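Local coordinates for protein polyprenyl synthetase (Zymomonas mobilis subsp. mobilis, PDB 4KKM) that probably joins allylic diphosphates to isopentenyl diphosphate as a magnesium-dependent trans-prenyltransferase, making farnesyl and possibly longer prenyl diphosphates, at residues A43-V48 against A90-M95; R70-L75 against G212-A217; P158-E163 against M221-K226; K233-D238 against S310-I315. All coordinates share one frame; numbering follows the deposited sequence.

Contact 1: residues A43-V48 against A90-M95; sequences AEQLPV and ALRVGM
Q45 reaches across to R92 and overlaps the end of M95. Its OE1 accepts a hydrogen bond from R92 NH2 at 2.8 Å, with an N-H...O angle of 157°. OE1 lies in the guanidinium plane, at its edge. Relative to the amide carbonyl, the donor is tilted 34° from its plane. The two side chains run at about a right angle to each other. The Q45 chain bends at chi2 (68°), which turns the amide toward the arginine. A water spans the same gap. It donates to Q45 OE1 at 3.2 Å and accepts from R92 NH1 at 3.1 Å. OE1 is therefore gripped twice, by NH2 and by the water. M95 comes alongside, with CE 3.7 Å from Q45 OE1 and SD 4.1 Å from Q45 CB. A leucine in place of R92 would probably leave Q45 OE1 without its charged donor and the amide freer to turn. Around this contact, L144 touches Q45, and I148 touches both R92 and M95; both belong to helix 131-150. A side-chain hydrogen bond, backed by a water, thus joins the C-terminal end of helix 24-45 to helix 87-109 within the mainly helical isoprenoid synthase fold.

Contact 2: residues R70-L75 against G212-A217; sequences RLRPLL and GFCLEA
R72 and L75 are the residues of 70-75 that meet the facing helix. R70 comes first, at the N-cap position of helix 71-80. It takes no part here; its guanidinium forms salt bridges with D39 and E98. Two residues on, R72 meets C214. The contact is made by the base of the arginine: CB is 3.6 Å from C214 SG and CG is 3.9 Å from it. The carbonyl O of R72 lies 3.3 Å from the same sulfur. Beyond CG the chain is extended to NE, and its outer atoms pass C214 by. L210 and F211 of helix 208-221 and I97 and H101 of helix 87-109 also touch this side chain. P73 packs on E98 and I38, and L74 on M30 and M31 of helix 24-45. L75 closes the contact. Its CB meets C214 CB at 3.6 Å, and the two CA atoms are 5.7 Å apart, the nearest pair across the segments. C214 places SG beside its own backbone N (chi1 -67°), and this swings the sulfur from L75 back toward R72. Further out, L75 CD2 touches L215 CD2 at 4.2 Å, the two leucines crossing at a slant. All four touching side chains are buried. The small cysteine probably helps the backbones come this close. The axes of 71-75 and 212-217 approach to 8.9 Å and run nearly parallel, at 22°. This is close helix-helix packing in the core of the all-alpha isoprenoid synthase bundle.

Contact 3: residues P158-E163 against M221-K226; sequences PHVRLE and MGRQNK
The R223 guanidinium has V160 CG2 over one face, 3.3 Å above the plane and offset toward the rim, and the E163 carboxylate at its edge. The loop that carries it is a Schellman motif ending helix 208-221, with R223 as the C' residue at positive phi. R223 NH2 donates to E163 OE2 at 3.1 Å, forming a salt bridge. It meets OE2 on the syn side, 32° out of the carboxylate plane. The two flat groups are turned 55° against each other, so they do not pair edge to edge. R223 NH1 is engaged elsewhere, bonding to the carbonyl O of I220 in the same helix end. The R223 chain bends at chi2 and chi3, and this folds the guanidinium back over the valine. An alanine in place of E163 would probably leave R223 NH2 without its carboxylate and the outer end of the arginine less firmly placed. I220 also touches both V160 and E163. Across the start of helix 158-172, P158, H159, R161 and L162 pack on the second subunit. Deeper in, M221 SD rests against V160 CG1 at 3.8 Å, while V160 CG2 touches R223 CD at 3.5 Å.

Contact 4: residues K233-D238 against S310-I315; sequences KAYARD and SIARYI
Y235 on helix 226-253 faces A312 on helix 306-314, and their CA atoms, 8.7 Å apart, are the nearest pair across the two segments. This is helix-to-helix packing in the all-alpha isoprenoid synthase fold, joining a long helix to the last helix of the chain. The wide spacing is bridged by the tyrosine ring. With CG anti to the backbone N (chi1 165°), the ring reaches out from its helix and its hydroxyl end arrives between I311 and A312. Y235 CE2 lies 4.0 Å from A312 CB, and the methyl meets the ring obliquely. I311 meets the hydroxyl with CG2; the two side chains cross at about a right angle. The hydroxyl does not end among carbons alone. It is hydrogen-bonded to the carbonyl O of L308, one turn before A312 on the same helix. That bond satisfies the buried hydroxyl and probably helps hold the ring in place. Behind this pair, A294 of helix 280-296 touches Y235, and L75 of helix 71-80 touches both Y235 and I311. Elsewhere on helix 226-253, R237 NE forms a salt bridge with D238 OD1 at 3.0 Å, while D238 OD2 is hydrogen-bonded to H297. At the centre of the contact, Y235 OH sits 3.7 Å from I311 CG2.

How the contacts relate
From the N terminus, contact 1 closes the first loop, returning helix 87-109 to the end of helix 24-45. Contact 2 opens inside that loop at 70-75 and closes at 212-217, so contacts 1 and 2 cross. Contact 3 opens within contact 2's loop and closes just beyond it, so these two also cross. Contact 4 follows all three in series and brings in the C-terminal helix. V93 of contact 1 packs on F213 and A217 of contact 2 and on M221 of contact 3. E216 of contact 2 forms a salt bridge with K233 of contact 4. Contacts 1 and 3 also touch the second subunit.

Contact 1: residues A43-V48 against A90-M95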
loop_
_atom_site.group_PDB
_atom_site.type_symbol
_atom_site.label_atom_id
_atom_site.label_comp_id
_atom_site.label_asym_id
_atom_site.label_seq_id
_atom_site.Cartn_x
_atom_site.Cartn_y
_atom_site.Cartn_z
ATOM N N ALA B 43 -1.640 -4.686 18.477
ATOM C CA ALA B 43 -2.223 -5.929 18.971
ATOM C C ALA B 43 -3.730 -5.930 18.761
ATOM O O ALA B 43 -4.307 -6.936 18.352
ATOM C CB ALA B 43 -1.894 -6.128 20.450
ATOM N N GLU B 44 -4.357 -4.788 19.030
ATOM C CA GLU B 44 -5.797 -4.635 18.879
ATOM C C GLU B 44 -6.224 -4.606 17.415
ATOM O O GLU B 44 -7.321 -5.049 17.065
ATOM C CB GLU B 44 -6.258 -3.355 19.577
ATOM C CG GLU B 44 -7.751 -3.096 19.509
ATOM C CD GLU B 44 -8.176 -1.926 20.380
ATOM O OE1 GLU B 44 -7.390 -0.959 20.509
ATOM O OE2 GLU B 44 -9.290 -1.980 20.947
ATOM N N GLN B 45 -5.350 -4.075 16.566
ATOM C CA GLN B 45 -5.623 -3.942 15.144
ATOM C C GLN B 45 -5.448 -5.267 14.405
ATOM O O GLN B 45 -5.921 -5.428 13.276
ATOM C CB GLN B 45 -4.686 -2.892 14.535
ATOM C CG GLN B 45 -5.124 -2.361 13.187
ATOM C CD GLN B 45 -6.382 -1.529 13.278
ATOM O OE1 GLN B 45 -6.534 -0.714 14.186
ATOM N NE2 GLN B 45 -7.302 -1.741 12.344
ATOM N N LEU B 46 -4.768 -6.219 15.039
ATOM C CA LEU B 46 -4.397 -7.456 14.350
ATOM C C LEU B 46 -4.857 -8.729 15.059
ATOM O O LEU B 46 -4.026 -9.557 15.440
ATOM C CB LEU B 46 -2.879 -7.508 14.140
ATOM C CG LEU B 46 -2.274 -6.367 13.307
ATOM C CD1 LEU B 46 -0.757 -6.380 13.379
ATOM C CD2 LEU B 46 -2.721 -6.453 11.863
ATOM N N PRO B 47 -6.180 -8.900 15.223
ATOM C CA PRO B 47 -6.639 -10.158 15.820
ATOM C C PRO B 47 -6.263 -11.337 14.929
ATOM O O PRO B 47 -6.338 -11.224 13.706
ATOM C CB PRO B 47 -8.161 -9.988 15.878
ATOM C CG PRO B 47 -8.475 -9.000 14.810
ATOM C CD PRO B 47 -7.301 -8.058 14.769
ATOM N N VAL B 48 -5.848 -12.443 15.542
ATOM C CA VAL B 48 -5.391 -13.617 14.802
ATOM C C VAL B 48 -6.555 -14.519 14.421
ATOM O O VAL B 48 -7.213 -15.077 15.290
ATOM C CB VAL B 48 -4.402 -14.452 15.640
ATOM C CG1 VAL B 48 -3.977 -15.707 14.871
ATOM C CG2 VAL B 48 -3.196 -13.609 16.040
ATOM N N ALA B 90 -3.664 10.967 17.691
ATOM C CA ALA B 90 -2.259 11.133 17.318
ATOM C C ALA B 90 -1.527 9.792 17.312
ATOM O O ALA B 90 -0.778 9.484 16.381
ATOM C CB ALA B 90 -1.566 12.118 18.263
ATOM N N LEU B 91 -1.761 8.986 18.344
ATOM C CA LEU B 91 -1.158 7.660 18.414
ATOM C C LEU B 91 -1.579 6.755 17.252
ATOM O O LEU B 91 -0.771 5.976 16.744
ATOM C CB LEU B 91 -1.479 6.989 19.753
ATOM C CG LEU B 91 -0.650 7.449 20.956
ATOM C CD1 LEU B 91 -1.295 6.978 22.258
ATOM C CD2 LEU B 91 0.781 6.938 20.834
ATOM N N ARG B 92 -2.837 6.849 16.831
ATOM C CA ARG B 92 -3.316 6.030 15.713
ATOM C C ARG B 92 -2.658 6.439 14.394
ATOM O O ARG B 92 -2.366 5.596 13.543
ATOM C CB ARG B 92 -4.842 6.109 15.584
ATOM C CG ARG B 92 -5.606 5.513 16.765
ATOM C CD ARG B 92 -7.050 5.186 16.394
ATOM N NE ARG B 92 -7.087 4.181 15.335
ATOM C CZ ARG B 92 -6.954 2.872 15.533
ATOM N NH1 ARG B 92 -6.796 2.389 16.760
ATOM N NH2 ARG B 92 -6.983 2.042 14.496
ATOM N N VAL B 93 -2.441 7.737 14.223
ATOM C CA VAL B 93 -1.683 8.215 13.068
ATOM C C VAL B 93 -0.252 7.692 13.178
ATOM O O VAL B 93 0.352 7.300 12.181
ATOM C CB VAL B 93 -1.707 9.761 12.964
ATOM C CG1 VAL B 93 -0.770 10.272 11.836
ATOM C CG2 VAL B 93 -3.148 10.260 12.778
ATOM N N GLY B 94 0.273 7.667 14.398
ATOM C CA GLY B 94 1.565 7.060 14.649
ATOM C C GLY B 94 1.570 5.601 14.214
ATOM O O GLY B 94 2.514 5.147 13.565
ATOM N N MET B 95 0.518 4.860 14.549
ATOM C CA MET B 95 0.441 3.464 14.107
ATOM C C MET B 95 0.470 3.363 12.584
ATOM O O MET B 95 1.153 2.504 12.025
ATOM C CB MET B 95 -0.799 2.745 14.648
ATOM C CG MET B 95 -0.963 1.327 14.086
ATOM S SD MET B 95 -2.128 0.288 15.000
ATOM C CE MET B 95 -3.600 1.313 14.967
HETATM O O HOH W 1 -5.884 -0.566 17.335
#

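Contact 2: residues R70-L75 against G212-A217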
loop_
_atom_site.group_PDB
_atom_site.type_symbol
_atom_site.label_atom_id
_atom_site.label_comp_id
_atom_site.label_asym_id
_atom_site.label_seq_id
_atom_site.Cartn_x
_atom_site.Cartn_y
_atom_site.Cartn_z
ATOM N N ARG B 70 10.156 3.101 17.778
ATOM C CA ARG B 70 8.982 3.867 17.367
ATOM C C ARG B 70 9.318 5.337 17.174
ATOM O O ARG B 70 8.603 6.219 17.661
ATOM C CB ARG B 70 7.855 3.732 18.388
ATOM C CG ARG B 70 7.617 2.321 18.883
ATOM C CD ARG B 70 7.333 1.368 17.745
ATOM N NE ARG B 70 6.774 0.119 18.252
ATOM C CZ ARG B 70 6.384 -0.890 17.486
ATOM N NH1 ARG B 70 6.489 -0.804 16.161
ATOM N NH2 ARG B 70 5.882 -1.983 18.049
ATOM N N LEU B 71 10.425 5.597 16.489
ATOM C CA LEU B 71 10.838 6.968 16.218
ATOM C C LEU B 71 9.755 7.728 15.457
ATOM O O LEU B 71 9.501 8.902 15.724
ATOM C CB LEU B 71 12.149 6.990 15.433
ATOM C CG LEU B 71 12.570 8.381 14.954
ATOM C CD1 LEU B 71 12.826 9.293 16.156
ATOM C CD2 LEU B 71 13.795 8.296 14.050
ATOM N N ARG B 72 9.105 7.059 14.512
ATOM C CA ARG B 72 8.101 7.745 13.706
ATOM C C ARG B 72 6.796 8.039 14.468
ATOM O O ARG B 72 6.299 9.162 14.419
ATOM C CB ARG B 72 7.900 7.047 12.351
ATOM C CG ARG B 72 9.134 7.215 11.457
ATOM C CD ARG B 72 9.327 6.073 10.457
ATOM N NE ARG B 72 10.660 6.133 9.849
ATOM C CZ ARG B 72 11.766 5.655 10.415
ATOM N NH1 ARG B 72 11.714 5.071 11.607
ATOM N NH2 ARG B 72 12.928 5.765 9.787
ATOM N N PRO B 73 6.247 7.044 15.189
ATOM C CA PRO B 73 5.148 7.384 16.103
ATOM C C PRO B 73 5.516 8.483 17.102
ATOM O O PRO B 73 4.689 9.352 17.392
ATOM C CB PRO B 73 4.890 6.065 16.833
ATOM C CG PRO B 73 5.221 5.023 15.801
ATOM C CD PRO B 73 6.397 5.584 15.030
ATOM N N LEU B 74 6.749 8.456 17.602
ATOM C CA LEU B 74 7.198 9.449 18.571
ATOM C C LEU B 74 7.153 10.857 17.975
ATOM O O LEU B 74 6.726 11.806 18.632
ATOM C CB LEU B 74 8.614 9.123 19.057
ATOM C CG LEU B 74 9.256 10.142 19.998
ATOM C CD1 LEU B 74 8.517 10.177 21.337
ATOM C CD2 LEU B 74 10.740 9.837 20.183
ATOM N N LEU B 75 7.595 10.985 16.728
ATOM C CA LEU B 75 7.551 12.274 16.036
ATOM C C LEU B 75 6.122 12.764 15.832
ATOM O O LEU B 75 5.839 13.953 15.984
ATOM C CB LEU B 75 8.260 12.179 14.682
ATOM C CG LEU B 75 9.787 12.113 14.743
ATOM C CD1 LEU B 75 10.356 11.743 13.378
ATOM C CD2 LEU B 75 10.349 13.442 15.229
ATOM N N GLY B 212 9.103 13.480 7.052
ATOM C CA GLY B 212 8.300 14.608 6.603
ATOM C C GLY B 212 6.829 14.386 6.909
ATOM O O GLY B 212 6.132 15.293 7.369
ATOM N N PHE B 213 6.354 13.168 6.673
ATOM C CA PHE B 213 4.959 12.856 6.969
ATOM C C PHE B 213 4.645 13.026 8.453
ATOM O O PHE B 213 3.599 13.556 8.814
ATOM C CB PHE B 213 4.583 11.433 6.560
ATOM C CG PHE B 213 3.209 11.042 7.027
ATOM C CD1 PHE B 213 2.090 11.427 6.308
ATOM C CD2 PHE B 213 3.034 10.352 8.216
ATOM C CE1 PHE B 213 0.818 11.091 6.747
ATOM C CE2 PHE B 213 1.765 10.035 8.667
ATOM C CZ PHE B 213 0.661 10.401 7.931
ATOM N N CYS B 214 5.542 12.552 9.307
ATOM C CA CYS B 214 5.324 12.634 10.750
ATOM C C CYS B 214 5.090 14.069 11.213
ATOM O O CYS B 214 4.189 14.331 12.016
ATOM C CB CYS B 214 6.506 12.032 11.512
ATOM S SG CYS B 214 6.687 10.249 11.300
ATOM N N LEU B 215 5.904 14.988 10.704
ATOM C CA LEU B 215 5.821 16.402 11.081
ATOM C C LEU B 215 4.616 17.061 10.421
ATOM O O LEU B 215 3.885 17.829 11.053
ATOM C CB LEU B 215 7.110 17.145 10.700
ATOM C CG LEU B 215 8.231 17.163 11.756
ATOM C CD1 LEU B 215 7.844 18.014 12.964
ATOM C CD2 LEU B 215 8.616 15.743 12.195
ATOM N N GLU B 216 4.400 16.747 9.149
ATOM C CA GLU B 216 3.286 17.340 8.423
ATOM C C GLU B 216 1.954 16.862 9.001
ATOM O O GLU B 216 0.983 17.616 9.054
ATOM C CB GLU B 216 3.376 17.046 6.923
ATOM C CG GLU B 216 2.288 17.737 6.104
ATOM C CD GLU B 216 2.463 17.573 4.599
ATOM O OE1 GLU B 216 3.338 16.789 4.168
ATOM O OE2 GLU B 216 1.720 18.239 3.843
ATOM N N ALA B 217 1.926 15.614 9.461
ATOM C CA ALA B 217 0.718 15.053 10.061
ATOM C C ALA B 217 0.290 15.845 11.292
ATOM O O ALA B 217 -0.901 16.066 11.521
ATOM C CB ALA B 217 0.931 13.582 10.413
#

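Contact 3: residues P158-E163 against M221-K226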
loop_
_atom_site.group_PDB
_atom_site.type_symbol
_atom_site.label_atom_id
_atom_site.label_comp_id
_atom_site.label_asym_id
_atom_site.label_seq_id
_atom_site.Cartn_x
_atom_site.Cartn_y
_atom_site.Cartn_z
ATOM N N PRO B 158 -13.307 15.332 7.719
ATOM C CA PRO B 158 -12.922 14.474 6.591
ATOM C C PRO B 158 -11.724 15.006 5.808
ATOM O O PRO B 158 -10.977 14.215 5.228
ATOM C CB PRO B 158 -14.175 14.468 5.707
ATOM C CG PRO B 158 -14.941 15.688 6.105
ATOM C CD PRO B 158 -14.675 15.858 7.567
ATOM N N HIS B 159 -11.542 16.323 5.787
ATOM C CA HIS B 159 -10.412 16.903 5.069
ATOM C C HIS B 159 -9.096 16.606 5.768
ATOM O O HIS B 159 -8.070 16.456 5.118
ATOM C CB HIS B 159 -10.587 18.412 4.868
ATOM C CG HIS B 159 -11.698 18.766 3.927
ATOM N ND1 HIS B 159 -11.606 18.560 2.562
ATOM C CD2 HIS B 159 -12.915 19.300 4.148
ATOM C CE1 HIS B 159 -12.726 18.957 1.992
ATOM N NE2 HIS B 159 -13.541 19.412 2.924
ATOM N N VAL B 160 -9.127 16.530 7.094
ATOM C CA VAL B 160 -7.938 16.148 7.845
ATOM C C VAL B 160 -7.492 14.760 7.413
ATOM O O VAL B 160 -6.320 14.547 7.088
ATOM C CB VAL B 160 -8.185 16.133 9.362
ATOM C CG1 VAL B 160 -6.999 15.484 10.097
ATOM C CG2 VAL B 160 -8.438 17.539 9.864
ATOM N N ARG B 161 -8.443 13.828 7.385
ATOM C CA ARG B 161 -8.147 12.446 7.012
ATOM C C ARG B 161 -7.647 12.321 5.578
ATOM O O ARG B 161 -6.689 11.599 5.317
ATOM C CB ARG B 161 -9.368 11.546 7.239
ATOM C CG ARG B 161 -9.517 11.075 8.675
ATOM C CD ARG B 161 -10.784 10.269 8.866
ATOM N NE ARG B 161 -11.949 11.134 9.010
ATOM C CZ ARG B 161 -13.200 10.742 8.801
ATOM N NH1 ARG B 161 -13.449 9.495 8.420
ATOM N NH2 ARG B 161 -14.200 11.600 8.960
ATOM N N LEU B 162 -8.298 13.017 4.650
ATOM C CA LEU B 162 -7.857 13.023 3.256
ATOM C C LEU B 162 -6.454 13.610 3.084
ATOM O O LEU B 162 -5.652 13.092 2.308
ATOM C CB LEU B 162 -8.842 13.794 2.374
ATOM C CG LEU B 162 -10.079 13.021 1.923
ATOM C CD1 LEU B 162 -10.913 13.863 0.976
ATOM C CD2 LEU B 162 -9.675 11.720 1.259
ATOM N N GLU B 163 -6.171 14.703 3.786
ATOM C CA GLU B 163 -4.848 15.317 3.716
ATOM C C GLU B 163 -3.775 14.351 4.213
ATOM O O GLU B 163 -2.687 14.265 3.635
ATOM C CB GLU B 163 -4.802 16.632 4.504
ATOM C CG GLU B 163 -5.560 17.780 3.839
ATOM C CD GLU B 163 -5.604 19.042 4.691
ATOM O OE1 GLU B 163 -4.596 19.351 5.357
ATOM O OE2 GLU B 163 -6.654 19.720 4.702
ATOM N N MET B 221 -3.248 17.566 11.591
ATOM C CA MET B 221 -4.127 17.249 12.714
ATOM C C MET B 221 -4.428 18.502 13.530
ATOM O O MET B 221 -5.474 18.599 14.173
ATOM C CB MET B 221 -3.520 16.153 13.606
ATOM C CG MET B 221 -3.467 14.752 12.965
ATOM S SD MET B 221 -5.078 13.934 12.922
ATOM C CE MET B 221 -5.222 13.422 14.632
ATOM N N GLY B 222 -3.517 19.469 13.488
ATOM C CA GLY B 222 -3.682 20.696 14.243
ATOM C C GLY B 222 -4.319 21.833 13.464
ATOM O O GLY B 222 -4.404 22.954 13.968
ATOM N N ARG B 223 -4.754 21.546 12.237
ATOM C CA ARG B 223 -5.338 22.544 11.331
ATOM C C ARG B 223 -4.468 23.788 11.219
ATOM O O ARG B 223 -4.972 24.905 11.287
ATOM C CB ARG B 223 -6.755 22.966 11.769
ATOM C CG ARG B 223 -7.765 21.849 11.961
ATOM C CD ARG B 223 -7.574 20.713 10.968
ATOM N NE ARG B 223 -7.964 21.030 9.592
ATOM C CZ ARG B 223 -7.230 20.749 8.514
ATOM N NH1 ARG B 223 -6.039 20.162 8.639
ATOM N NH2 ARG B 223 -7.683 21.063 7.306
ATOM N N GLN B 224 -3.165 23.593 11.052
ATOM C CA GLN B 224 -2.221 24.705 11.054
ATOM C C GLN B 224 -2.018 25.320 9.671
ATOM O O GLN B 224 -2.240 24.666 8.651
ATOM C CB GLN B 224 -0.883 24.251 11.649
ATOM C CG GLN B 224 -1.001 23.819 13.100
ATOM C CD GLN B 224 -1.391 24.974 14.000
ATOM O OE1 GLN B 224 -0.688 25.979 14.065
ATOM N NE2 GLN B 224 -2.526 24.845 14.678
ATOM N N ASN B 225 -1.597 26.582 9.639
ATOM C CA ASN B 225 -1.389 27.269 8.370
ATOM C C ASN B 225 -0.128 26.807 7.635
ATOM O O ASN B 225 0.650 26.009 8.158
ATOM C CB ASN B 225 -1.427 28.804 8.539
ATOM C CG ASN B 225 -0.254 29.354 9.350
ATOM O OD1 ASN B 225 0.826 28.767 9.400
ATOM N ND2 ASN B 225 -0.469 30.505 9.983
ATOM N N LYS B 226 0.059 27.321 6.425
ATOM C CA LYS B 226 1.164 26.913 5.566
ATOM C C LYS B 226 2.529 27.252 6.165
ATOM O O LYS B 226 3.471 26.464 6.069
ATOM C CB LYS B 226 1.008 27.551 4.185
ATOM C CG LYS B 226 2.109 27.208 3.197
ATOM C CD LYS B 226 2.260 25.705 3.020
ATOM C CE LYS B 226 3.007 25.370 1.734
ATOM N NZ LYS B 226 3.958 26.447 1.346
#

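Contact 4: residues K233-D238 against S310-I315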
loop_
_atom_site.group_PDB
_atom_site.type_symbol
_atom_site.label_atom_id
_atom_site.label_comp_id
_atom_site.label_asym_id
_atom_site.label_seq_id
_atom_site.Cartn_x
_atom_site.Cartn_y
_atom_site.Cartn_z
ATOM N N LYS B 233 7.918 20.802 8.361
ATOM C CA LYS B 233 8.541 19.977 7.326
ATOM C C LYS B 233 10.039 20.269 7.205
ATOM O O LYS B 233 10.835 19.378 6.905
ATOM C CB LYS B 233 7.827 20.132 5.979
ATOM C CG LYS B 233 6.413 19.552 5.971
ATOM C CD LYS B 233 5.848 19.438 4.561
ATOM C CE LYS B 233 6.341 18.169 3.867
ATOM N NZ LYS B 233 5.692 17.980 2.539
ATOM N N ALA B 234 10.421 21.515 7.460
ATOM C CA ALA B 234 11.830 21.895 7.449
ATOM C C ALA B 234 12.593 21.220 8.593
ATOM O O ALA B 234 13.748 20.824 8.434
ATOM C CB ALA B 234 11.973 23.421 7.534
ATOM N N TYR B 235 11.948 21.106 9.752
ATOM C CA TYR B 235 12.535 20.379 10.875
ATOM C C TYR B 235 12.783 18.929 10.479
ATOM O O TYR B 235 13.851 18.377 10.753
ATOM C CB TYR B 235 11.621 20.448 12.102
ATOM C CG TYR B 235 11.932 19.448 13.208
ATOM C CD1 TYR B 235 11.464 18.136 13.141
ATOM C CD2 TYR B 235 12.661 19.827 14.335
ATOM C CE1 TYR B 235 11.728 17.220 14.148
ATOM C CE2 TYR B 235 12.934 18.910 15.354
ATOM C CZ TYR B 235 12.460 17.606 15.251
ATOM O OH TYR B 235 12.710 16.682 16.247
ATOM N N ALA B 236 11.784 18.310 9.855
ATOM C CA ALA B 236 11.901 16.918 9.433
ATOM C C ALA B 236 13.025 16.752 8.431
ATOM O O ALA B 236 13.767 15.770 8.467
ATOM C CB ALA B 236 10.598 16.425 8.820
ATOM N N ARG B 237 13.124 17.708 7.517
ATOM C CA ARG B 237 14.146 17.660 6.483
ATOM C C ARG B 237 15.534 17.671 7.125
ATOM O O ARG B 237 16.417 16.881 6.762
ATOM C CB ARG B 237 13.982 18.858 5.548
ATOM C CG ARG B 237 15.116 19.038 4.546
ATOM C CD ARG B 237 15.111 20.456 3.979
ATOM N NE ARG B 237 15.555 21.426 4.979
ATOM C CZ ARG B 237 15.211 22.710 4.988
ATOM N NH1 ARG B 237 14.410 23.190 4.044
ATOM N NH2 ARG B 237 15.668 23.513 5.945
ATOM N N ASP B 238 15.713 18.557 8.098
ATOM C CA ASP B 238 17.012 18.712 8.749
ATOM C C ASP B 238 17.379 17.530 9.644
ATOM O O ASP B 238 18.496 17.036 9.564
ATOM C CB ASP B 238 17.100 20.043 9.515
ATOM C CG ASP B 238 17.130 21.247 8.589
ATOM O OD1 ASP B 238 17.393 21.061 7.381
ATOM O OD2 ASP B 238 16.882 22.374 9.065
ATOM N N SER B 310 14.366 17.916 21.956
ATOM C CA SER B 310 15.132 16.805 22.525
ATOM C C SER B 310 15.392 15.697 21.512
ATOM O O SER B 310 16.476 15.107 21.484
ATOM C CB SER B 310 14.405 16.216 23.735
ATOM O OG SER B 310 14.441 17.113 24.826
ATOM N N ILE B 311 14.387 15.410 20.689
ATOM C CA ILE B 311 14.498 14.357 19.692
ATOM C C ILE B 311 15.609 14.683 18.707
ATOM O O ILE B 311 16.423 13.822 18.387
ATOM C CB ILE B 311 13.159 14.121 18.953
ATOM C CG1 ILE B 311 12.165 13.430 19.887
ATOM C CG2 ILE B 311 13.375 13.293 17.686
ATOM C CD1 ILE B 311 10.741 13.456 19.382
ATOM N N ALA B 312 15.661 15.939 18.264
ATOM C CA ALA B 312 16.704 16.387 17.347
ATOM C C ALA B 312 18.103 16.218 17.945
ATOM O O ALA B 312 19.025 15.738 17.277
ATOM C CB ALA B 312 16.470 17.841 16.940
ATOM N N ARG B 313 18.257 16.607 19.206
ATOM C CA ARG B 313 19.534 16.456 19.893
ATOM C C ARG B 313 19.863 14.973 20.071
ATOM O O ARG B 313 21.019 14.561 19.963
ATOM C CB ARG B 313 19.506 17.176 21.245
ATOM C CG ARG B 313 19.173 18.661 21.137
ATOM C CD ARG B 313 19.615 19.451 22.364
ATOM N NE ARG B 313 19.330 20.880 22.230
ATOM C CZ ARG B 313 20.070 21.726 21.519
ATOM N NH1 ARG B 313 21.138 21.285 20.864
ATOM N NH2 ARG B 313 19.742 23.011 21.451
ATOM N N TYR B 314 18.828 14.180 20.326
ATOM C CA TYR B 314 18.952 12.734 20.486
ATOM C C TYR B 314 19.487 12.072 19.218
ATOM O O TYR B 314 20.257 11.113 19.281
ATOM C CB TYR B 314 17.588 12.155 20.859
ATOM C CG TYR B 314 17.523 10.652 20.940
ATOM C CD1 TYR B 314 18.382 9.942 21.766
ATOM C CD2 TYR B 314 16.577 9.941 20.210
ATOM C CE1 TYR B 314 18.315 8.564 21.851
ATOM C CE2 TYR B 314 16.501 8.563 20.289
ATOM C CZ TYR B 314 17.374 7.881 21.112
ATOM O OH TYR B 314 17.310 6.511 21.200
ATOM N N ILE B 315 19.090 12.606 18.066
ATOM C CA ILE B 315 19.587 12.134 16.774
ATOM C C ILE B 315 21.052 12.567 16.568
ATOM O O ILE B 315 21.424 13.100 15.522
ATOM C CB ILE B 315 18.668 12.627 15.616
ATOM C CG1 ILE B 315 17.200 12.297 15.916
ATOM C CG2 ILE B 315 19.054 12.005 14.290
ATOM C CD1 ILE B 315 16.629 11.119 15.135
#